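Replicative DNA helicase (Mycobacterium chimaera, PDB 6RIY) carries an intein, the all-beta domain crystallised here, which probably excises itself from the helicase precursor by protein splicing. Local coordinates at residues D24-A29 with V125-P130; V58-A63 with A118-R123. All blocks are in the same frame, centred on the assembly; numbering follows the deposited sequence.

Interaction 1 (24-29 with 125-130) and interaction 2 (58-63 with 118-123) use successive parts of the chain around strand 122-127, and along the sequence interaction 2 is nested inside the loop closed by interaction 1. Their centres are about 19 Å apart, on opposite sides of the chain's centre. Interaction 1 works within one antiparallel sheet, spanning strand 33-39; interaction 2 joins that sheet to strand 58-62 of the other. Both ends of the chain come close to these segments: the N of Ala1, the first residue, is hydrogen-bonded to the carboxylate of Asp62 in interaction 2, and Ala146, the last, makes a backbone bond to Val125 in interaction 1.

Interaction 1. Residues D24-A29 with V125-P130; sequences DELLGA and VEVDNP
Leu26 packs against Val125 and Val127 in a buried apolar contact between two strands of one antiparallel sheet, 25-27 and 122-127, each bonded to the strand between them, 33-39. The CA atoms of Leu26 and Val127 are 8.2 Å apart, so side chains on a shared face bridge the gap without direct backbone pairing. One methyl does the touching: Leu26 CD1 lies 4.3 Å from Val125 CG2 and 4.2 Å from Val127 CG1, spanning two valines two positions apart on the same face of their strand. With CD1 anti to CA (chi2 172°), the extended leucine side chain carries that methyl toward strand 122-127. Tyr134 packs on both Leu26 and Val125, while Leu8 and Val36 add to the cover on Leu26.

Past the strand ends an amide and a water take over. Asn129 ND2 packs against the glycine, 4.3 Å from Gly28 CA, where no side chain intervenes, and it spends its hydrogens on Thr34 OG1 and Leu133 O. On the other side of the amide, a water accepts from Ala29 N at 2.8 Å and donates weakly to Asn129 OD1 at 2.9 Å, linking the two loops. Next-but-one strands of an antiparallel sheet thus share one buried face, as in the all-beta Hedgehog/intein (Hint) fold.

Interaction 2. Residues V58-A63 with A118-R123; sequences VIVADA and ASVPVR
Strand 58-62 and the segment 118-123 pass each other without pairing, the CA atoms of Val60 and Val120 being 8.3 Å apart and those of Asp62 and Val122 7.2 Å. Side chains close the distance at two points, two residues apart on each segment.

At the first, Val60 and Val120 meet methyl to methyl, Val60 CG1 lying 3.8 Å from Val120 CG2, a plain van der Waals contact between side chains that approach nearly at right angles. Val60 presents the branch that lies trans to its backbone N (chi1 172°), whereas Val120 offers the methyl lodged between its own N and carbonyl carbon. The second point is looser: Val122 CG2 stands 4.5 Å from Asp62 CB, touching the aliphatic root of the aspartate while the carboxylate serves other partners. Asp62 OD1 is hydrogen-bonded to the terminal amino N of Ala1, and OD2 has a long, weak ion pair with Arg46. The buried acid is thereby tied to the first residue of the intein, and Val122 packs on Ala1 as well, so both segments touch the amino end.

The short strand 2-3 lies beside both segments. It pairs with 122-127, while Val60 and Asp62 make backbone bonds to Ala3 and Ala1, and Ala3 touches both Val60 and Val120. Strand 48-53 flanks 58-62, with Cys48 against Val60, so the contact lies at a seam between the two sheets, in a domain whose modelled part has no helices.

Interaction 1. Residues D24-A29 with V125-P130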
loop_
_atom_site.group_PDB
_atom_site.type_symbol
_atom_site.label_atom_id
_atom_site.label_comp_id
_atom_site.label_asym_id
_atom_site.label_seq_id
_atom_site.Cartn_x
_atom_site.Cartn_y
_atom_site.Cartn_z
ATOM N N ASP A 24 3.347 -0.189 16.314
ATOM C CA ASP A 24 4.437 -0.685 15.485
ATOM C C ASP A 24 4.960 0.421 14.573
ATOM O O ASP A 24 4.222 1.328 14.184
ATOM C CB ASP A 24 3.968 -1.855 14.617
ATOM C CG ASP A 24 3.721 -3.119 15.411
ATOM O OD1 ASP A 24 3.957 -3.114 16.645
ATOM O OD2 ASP A 24 3.276 -4.116 14.799
ATOM N N GLU A 25 6.238 0.317 14.206
ATOM C CA GLU A 25 6.862 1.230 13.253
ATOM C C GLU A 25 6.850 0.615 11.855
ATOM O O GLU A 25 7.356 -0.497 11.656
ATOM C CB GLU A 25 8.296 1.559 13.665
ATOM C CG GLU A 25 8.393 2.493 14.860
ATOM C CD GLU A 25 9.799 2.992 15.094
ATOM O OE1 GLU A 25 10.755 2.229 14.837
ATOM O OE2 GLU A 25 9.951 4.149 15.542
ATOM N N LEU A 26 6.276 1.337 10.898
ATOM C CA LEU A 26 6.453 1.077 9.479
ATOM C C LEU A 26 7.398 2.145 8.932
ATOM O O LEU A 26 8.060 2.847 9.703
ATOM C CB LEU A 26 5.095 1.066 8.756
ATOM C CG LEU A 26 4.038 0.064 9.242
ATOM C CD1 LEU A 26 2.694 0.329 8.564
ATOM C CD2 LEU A 26 4.490 -1.378 9.017
ATOM N N LEU A 27 7.452 2.299 7.610
ATOM C CA LEU A 27 8.267 3.332 6.986
ATOM C C LEU A 27 7.378 4.295 6.219
ATOM O O LEU A 27 6.506 3.872 5.463
ATOM C CB LEU A 27 9.295 2.729 6.031
ATOM C CG LEU A 27 10.255 1.714 6.648
ATOM C CD1 LEU A 27 11.238 1.245 5.568
ATOM C CD2 LEU A 27 10.984 2.311 7.844
ATOM N N GLY A 28 7.620 5.587 6.395
ATOM C CA GLY A 28 6.934 6.585 5.603
ATOM C C GLY A 28 7.507 6.705 4.208
ATOM O O GLY A 28 8.461 6.028 3.826
ATOM N N ALA A 29 6.921 7.627 3.440
ATOM C CA ALA A 29 7.357 7.830 2.063
ATOM C C ALA A 29 8.789 8.331 1.978
ATOM O O ALA A 29 9.418 8.192 0.924
ATOM C CB ALA A 29 6.428 8.814 1.351
ATOM N N VAL A 125 -4.401 0.331 7.976
ATOM C CA VAL A 125 -3.665 0.973 9.057
ATOM C C VAL A 125 -3.790 2.481 8.880
ATOM O O VAL A 125 -4.011 2.987 7.777
ATOM C CB VAL A 125 -2.176 0.561 9.083
ATOM C CG1 VAL A 125 -2.032 -0.940 9.273
ATOM C CG2 VAL A 125 -1.479 1.006 7.790
ATOM N N GLU A 126 -3.639 3.202 9.983
ATOM C CA GLU A 126 -3.385 4.633 9.930
ATOM C C GLU A 126 -2.011 4.899 10.528
ATOM O O GLU A 126 -1.608 4.238 11.486
ATOM C CB GLU A 126 -4.468 5.416 10.667
ATOM C CG GLU A 126 -5.880 5.035 10.233
ATOM C CD GLU A 126 -6.957 5.907 10.847
ATOM O OE1 GLU A 126 -6.765 7.140 10.912
ATOM O OE2 GLU A 126 -8.002 5.360 11.263
ATOM N N VAL A 127 -1.283 5.860 9.966
ATOM C CA VAL A 127 0.080 6.127 10.406
ATOM C C VAL A 127 0.215 7.598 10.778
ATOM O O VAL A 127 -0.621 8.431 10.429
ATOM C CB VAL A 127 1.118 5.729 9.340
ATOM C CG1 VAL A 127 1.116 4.200 9.173
ATOM C CG2 VAL A 127 0.797 6.416 8.028
ATOM N N ASP A 128 1.282 7.909 11.516
ATOM C CA ASP A 128 1.387 9.202 12.179
ATOM C C ASP A 128 2.155 10.237 11.362
ATOM O O ASP A 128 2.629 11.228 11.921
ATOM C CB ASP A 128 2.005 9.036 13.569
ATOM C CG ASP A 128 3.508 8.836 13.538
ATOM O OD1 ASP A 128 4.072 8.501 12.474
ATOM O OD2 ASP A 128 4.128 9.022 14.604
ATOM N N ASN A 129 2.264 10.050 10.083
ATOM C CA ASN A 129 2.872 11.138 9.339
ATOM C C ASN A 129 1.801 11.892 8.554
ATOM O O ASN A 129 0.796 11.304 8.141
ATOM C CB ASN A 129 3.971 10.631 8.394
ATOM C CG ASN A 129 3.451 9.687 7.342
ATOM O OD1 ASN A 129 3.007 10.115 6.276
ATOM N ND2 ASN A 129 3.541 8.391 7.613
ATOM N N PRO A 130 1.981 13.198 8.350
ATOM C CA PRO A 130 0.900 13.998 7.753
ATOM C C PRO A 130 0.565 13.609 6.325
ATOM O O PRO A 130 -0.571 13.833 5.885
ATOM C CB PRO A 130 1.435 15.437 7.852
ATOM C CG PRO A 130 2.899 15.310 8.030
ATOM C CD PRO A 130 3.097 14.038 8.810
HETATM O O HOH W 1 5.217 9.616 4.432
#

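Interaction 2. Residues V58-A63 with A118-R123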
loop_
_atom_site.group_PDB
_atom_site.type_symbol
_atom_site.label_atom_id
_atom_site.label_comp_id
_atom_site.label_asym_id
_atom_site.label_seq_id
_atom_site.Cartn_x
_atom_site.Cartn_y
_atom_site.Cartn_z
ATOM N N VAL A 58 4.130 -6.815 -6.654
ATOM C CA VAL A 58 2.711 -7.075 -6.845
ATOM C C VAL A 58 2.037 -6.983 -5.482
ATOM O O VAL A 58 2.420 -7.699 -4.550
ATOM C CB VAL A 58 2.463 -8.451 -7.481
ATOM C CG1 VAL A 58 0.981 -8.801 -7.434
ATOM C CG2 VAL A 58 2.988 -8.465 -8.914
ATOM N N ILE A 59 1.049 -6.100 -5.365
ATOM C CA ILE A 59 0.300 -5.907 -4.130
ATOM C C ILE A 59 -1.176 -6.141 -4.421
ATOM O O ILE A 59 -1.715 -5.603 -5.391
ATOM C CB ILE A 59 0.515 -4.495 -3.557
ATOM C CG1 ILE A 59 1.979 -4.298 -3.185
ATOM C CG2 ILE A 59 -0.386 -4.263 -2.319
ATOM C CD1 ILE A 59 2.293 -2.881 -2.815
ATOM N N VAL A 60 -1.829 -6.921 -3.570
ATOM C CA VAL A 60 -3.270 -7.118 -3.640
ATOM C C VAL A 60 -3.920 -6.195 -2.623
ATOM O O VAL A 60 -3.542 -6.181 -1.441
ATOM C CB VAL A 60 -3.635 -8.587 -3.395
ATOM C CG1 VAL A 60 -5.132 -8.757 -3.267
ATOM C CG2 VAL A 60 -3.076 -9.434 -4.537
ATOM N N ALA A 61 -4.861 -5.387 -3.093
ATOM C CA ALA A 61 -5.456 -4.356 -2.264
ATOM C C ALA A 61 -6.937 -4.289 -2.575
ATOM O O ALA A 61 -7.384 -4.702 -3.650
ATOM C CB ALA A 61 -4.804 -2.989 -2.502
ATOM N N ASP A 62 -7.707 -3.748 -1.635
ATOM C CA ASP A 62 -9.117 -3.644 -1.950
ATOM C C ASP A 62 -9.332 -2.558 -3.004
ATOM O O ASP A 62 -8.444 -1.744 -3.305
ATOM C CB ASP A 62 -9.953 -3.415 -0.687
ATOM C CG ASP A 62 -9.951 -1.992 -0.229
ATOM O OD1 ASP A 62 -8.916 -1.312 -0.362
ATOM O OD2 ASP A 62 -11.000 -1.553 0.288
ATOM N N ALA A 63 -10.508 -2.608 -3.625
ATOM C CA ALA A 63 -10.761 -1.760 -4.785
ATOM C C ALA A 63 -10.621 -0.282 -4.460
ATOM O O ALA A 63 -10.248 0.511 -5.339
ATOM C CB ALA A 63 -12.160 -2.046 -5.335
ATOM N N ALA A 118 -9.746 -12.540 -7.113
ATOM C CA ALA A 118 -10.559 -13.084 -6.035
ATOM C C ALA A 118 -10.327 -12.325 -4.733
ATOM O O ALA A 118 -9.212 -11.897 -4.431
ATOM C CB ALA A 118 -10.246 -14.565 -5.833
ATOM N N SER A 119 -11.391 -12.178 -3.949
ATOM C CA SER A 119 -11.285 -11.531 -2.646
ATOM C C SER A 119 -10.351 -12.295 -1.707
ATOM O O SER A 119 -10.427 -13.518 -1.590
ATOM C CB SER A 119 -12.673 -11.428 -2.004
ATOM O OG SER A 119 -12.615 -10.740 -0.763
ATOM N N VAL A 120 -9.492 -11.559 -1.010
ATOM C CA VAL A 120 -8.723 -12.116 0.103
ATOM C C VAL A 120 -8.931 -11.215 1.311
ATOM O O VAL A 120 -9.310 -10.041 1.164
ATOM C CB VAL A 120 -7.218 -12.239 -0.240
ATOM C CG1 VAL A 120 -7.011 -13.179 -1.417
ATOM C CG2 VAL A 120 -6.620 -10.874 -0.501
ATOM N N PRO A 121 -8.680 -11.727 2.518
ATOM C CA PRO A 121 -8.775 -10.880 3.717
ATOM C C PRO A 121 -7.824 -9.693 3.634
ATOM O O PRO A 121 -6.695 -9.817 3.155
ATOM C CB PRO A 121 -8.380 -11.833 4.854
ATOM C CG PRO A 121 -8.686 -13.221 4.314
ATOM C CD PRO A 121 -8.353 -13.129 2.854
ATOM N N VAL A 122 -8.279 -8.531 4.120
ATOM C CA VAL A 122 -7.490 -7.297 4.053
ATOM C C VAL A 122 -7.603 -6.552 5.378
ATOM O O VAL A 122 -8.476 -6.829 6.197
ATOM C CB VAL A 122 -7.912 -6.377 2.874
ATOM C CG1 VAL A 122 -7.719 -7.086 1.553
ATOM C CG2 VAL A 122 -9.363 -5.866 3.029
ATOM N N ARG A 123 -6.699 -5.588 5.576
ATOM C CA ARG A 123 -6.705 -4.701 6.739
ATOM C C ARG A 123 -6.234 -3.311 6.330
ATOM O O ARG A 123 -5.402 -3.177 5.432
ATOM C CB ARG A 123 -5.756 -5.174 7.848
ATOM C CG ARG A 123 -6.152 -6.385 8.640
ATOM C CD ARG A 123 -5.045 -6.697 9.660
ATOM N NE ARG A 123 -5.141 -5.858 10.852
ATOM C CZ ARG A 123 -4.145 -5.646 11.706
ATOM N NH1 ARG A 123 -2.950 -6.190 11.495
ATOM N NH2 ARG A 123 -4.340 -4.879 12.766
#